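Local coordinates for protein tudor (Drosophila melanogaster, PDB 3NTK), which acts in germ cell formation, probably within the piRNA pathway, and here contributes its last extended Tudor domain, which recognises methylarginine in Aubergine, at residues Cys78-Ile83 / Ala89-Phe94. Numbering follows the deposited sequence.
Sequences CEVHFI and AVTQQF
C78 and V80 pair with T91 and A89 through four antiparallel backbone hydrogen bonds, closing the hairpin of strands 78-82 and 87-95 in the barrel-like Tudor core. The straightest runs from V80 N to A89 O (2.8 Å, 177° at the hydrogen). Packing is tight on the face carrying C78, V80, A89 and T91. There F94 reaches back from beyond the turn at Q92: its CZ lies 3.4 Å from C78 CB, the sulfur stands obliquely to the ring (SG 4.7 Å from its centroid), and V80 CG1 meets the ring edge at CE2 (3.8 Å). The T91 methyl, set between backbone N and carbonyl carbon, leans on V80 (CG2 to CG1 4.0 Å). T91 OG1, anti to the backbone N (chi1 -177°), accepts from Q93 N at 3.2 Å in an ST turn and also bonds Q57 O on the adjoining strand. A valine in its place would probably leave Q93 N and Q57 O without this hydroxyl partner. Beyond V80, the F82 ring edge takes A89 CB. The opposite face is looser: E79 and V90 form a non-hydrogen-bonded pair, V90 being solvent-exposed. Apolar packing inside and backbone bonding between the strands thus share the hold, while the T91 hydroxyl probably steadies the ST turn.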
loop_
_atom_site.group_PDB
_atom_site.type_symbol
_atom_site.label_atom_id
_atom_site.label_comp_id
_atom_site.label_asym_id
_atom_site.label_seq_id
_atom_site.Cartn_x
_atom_site.Cartn_y
_atom_site.Cartn_z
ATOM N N CYS A 78 5.531 -14.818 10.967
ATOM C CA CYS A 78 4.220 -14.500 10.412
ATOM C C CYS A 78 4.389 -13.724 9.123
ATOM O O CYS A 78 5.337 -12.949 8.972
ATOM C CB CYS A 78 3.397 -13.629 11.368
ATOM S SG CYS A 78 2.701 -14.432 12.815
ATOM N N GLU A 79 3.474 -13.940 8.186
ATOM C CA GLU A 79 3.495 -13.181 6.951
ATOM C C GLU A 79 2.554 -12.029 7.284
ATOM O O GLU A 79 1.413 -12.254 7.688
ATOM C CB GLU A 79 2.922 -13.979 5.780
ATOM C CG GLU A 79 3.087 -13.260 4.452
ATOM C CD GLU A 79 2.133 -13.760 3.383
ATOM O OE1 GLU A 79 2.080 -14.987 3.153
ATOM O OE2 GLU A 79 1.438 -12.923 2.769
ATOM N N VAL A 80 3.029 -10.801 7.145
ATOM C CA VAL A 80 2.192 -9.658 7.458
ATOM C C VAL A 80 2.032 -8.736 6.265
ATOM O O VAL A 80 2.792 -8.804 5.300
ATOM C CB VAL A 80 2.775 -8.831 8.628
ATOM C CG1 VAL A 80 2.984 -9.726 9.840
ATOM C CG2 VAL A 80 4.089 -8.177 8.207
ATOM N N HIS A 81 1.022 -7.885 6.345
ATOM C CA HIS A 81 0.752 -6.902 5.313
ATOM C C HIS A 81 0.858 -5.543 5.984
ATOM O O HIS A 81 0.135 -5.262 6.944
ATOM C CB HIS A 81 -0.655 -7.082 4.748
ATOM C CG HIS A 81 -0.993 -6.106 3.667
ATOM N ND1 HIS A 81 -1.746 -4.975 3.891
ATOM C CD2 HIS A 81 -0.641 -6.071 2.359
ATOM C CE1 HIS A 81 -1.846 -4.286 2.768
ATOM N NE2 HIS A 81 -1.185 -4.930 1.823
ATOM N N PHE A 82 1.773 -4.707 5.501
ATOM C CA PHE A 82 1.946 -3.375 6.067
ATOM C C PHE A 82 0.874 -2.486 5.450
ATOM O O PHE A 82 1.002 -2.000 4.326
ATOM C CB PHE A 82 3.361 -2.882 5.773
ATOM C CG PHE A 82 4.420 -3.699 6.461
ATOM C CD1 PHE A 82 4.535 -3.678 7.849
ATOM C CD2 PHE A 82 5.280 -4.512 5.731
ATOM C CE1 PHE A 82 5.497 -4.460 8.502
ATOM C CE2 PHE A 82 6.241 -5.295 6.374
ATOM C CZ PHE A 82 6.348 -5.266 7.762
ATOM N N ILE A 83 -0.198 -2.290 6.207
ATOM C CA ILE A 83 -1.350 -1.539 5.727
ATOM C C ILE A 83 -1.122 -0.128 5.206
ATOM O O ILE A 83 -1.894 0.358 4.379
ATOM C CB ILE A 83 -2.453 -1.486 6.798
ATOM C CG1 ILE A 83 -1.970 -0.706 8.023
ATOM C CG2 ILE A 83 -2.860 -2.909 7.183
ATOM C CD1 ILE A 83 -3.084 -0.432 9.026
ATOM N N ALA A 89 5.506 -9.093 3.966
ATOM C CA ALA A 89 6.813 -9.611 4.337
ATOM C C ALA A 89 6.680 -10.554 5.516
ATOM O O ALA A 89 5.714 -10.483 6.276
ATOM C CB ALA A 89 7.741 -8.464 4.695
ATOM N N VAL A 90 7.648 -11.452 5.651
ATOM C CA VAL A 90 7.663 -12.405 6.750
ATOM C C VAL A 90 8.536 -11.778 7.824
ATOM O O VAL A 90 9.631 -11.299 7.531
ATOM C CB VAL A 90 8.289 -13.749 6.320
ATOM C CG1 VAL A 90 8.370 -14.690 7.516
ATOM C CG2 VAL A 90 7.463 -14.375 5.204
ATOM N N THR A 91 8.048 -11.765 9.059
ATOM C CA THR A 91 8.801 -11.177 10.160
ATOM C C THR A 91 8.599 -11.954 11.455
ATOM O O THR A 91 7.714 -12.796 11.548
ATOM C CB THR A 91 8.390 -9.703 10.386
ATOM O OG1 THR A 91 9.189 -9.134 11.430
ATOM C CG2 THR A 91 6.919 -9.610 10.771
ATOM N N GLN A 92 9.437 -11.675 12.448
ATOM C CA GLN A 92 9.351 -12.342 13.744
ATOM C C GLN A 92 9.206 -11.322 14.864
ATOM O O GLN A 92 9.021 -11.690 16.021
ATOM C CB GLN A 92 10.615 -13.165 14.015
ATOM C CG GLN A 92 10.848 -14.322 13.067
ATOM C CD GLN A 92 12.071 -15.134 13.453
ATOM O OE1 GLN A 92 13.180 -14.607 13.521
ATOM N NE2 GLN A 92 11.870 -16.422 13.713
ATOM N N GLN A 93 9.289 -10.042 14.520
ATOM C CA GLN A 93 9.207 -8.989 15.525
ATOM C C GLN A 93 7.864 -8.271 15.526
ATOM O O GLN A 93 7.529 -7.560 14.576
ATOM C CB GLN A 93 10.338 -7.980 15.302
ATOM C CG GLN A 93 11.734 -8.607 15.275
ATOM C CD GLN A 93 12.031 -9.440 16.518
ATOM O OE1 GLN A 93 11.650 -9.074 17.629
ATOM N NE2 GLN A 93 12.728 -10.560 16.332
ATOM N N PHE A 94 7.103 -8.457 16.600
ATOM C CA PHE A 94 5.792 -7.832 16.720
ATOM C C PHE A 94 5.638 -7.119 18.047
ATOM O O PHE A 94 6.047 -7.633 19.100
ATOM C CB PHE A 94 4.676 -8.875 16.617
ATOM C CG PHE A 94 4.865 -9.858 15.504
ATOM C CD1 PHE A 94 5.594 -11.024 15.706
ATOM C CD2 PHE A 94 4.327 -9.614 14.249
ATOM C CE1 PHE A 94 5.785 -11.936 14.671
ATOM C CE2 PHE A 94 4.513 -10.520 13.204
ATOM C CZ PHE A 94 5.244 -11.684 13.419
#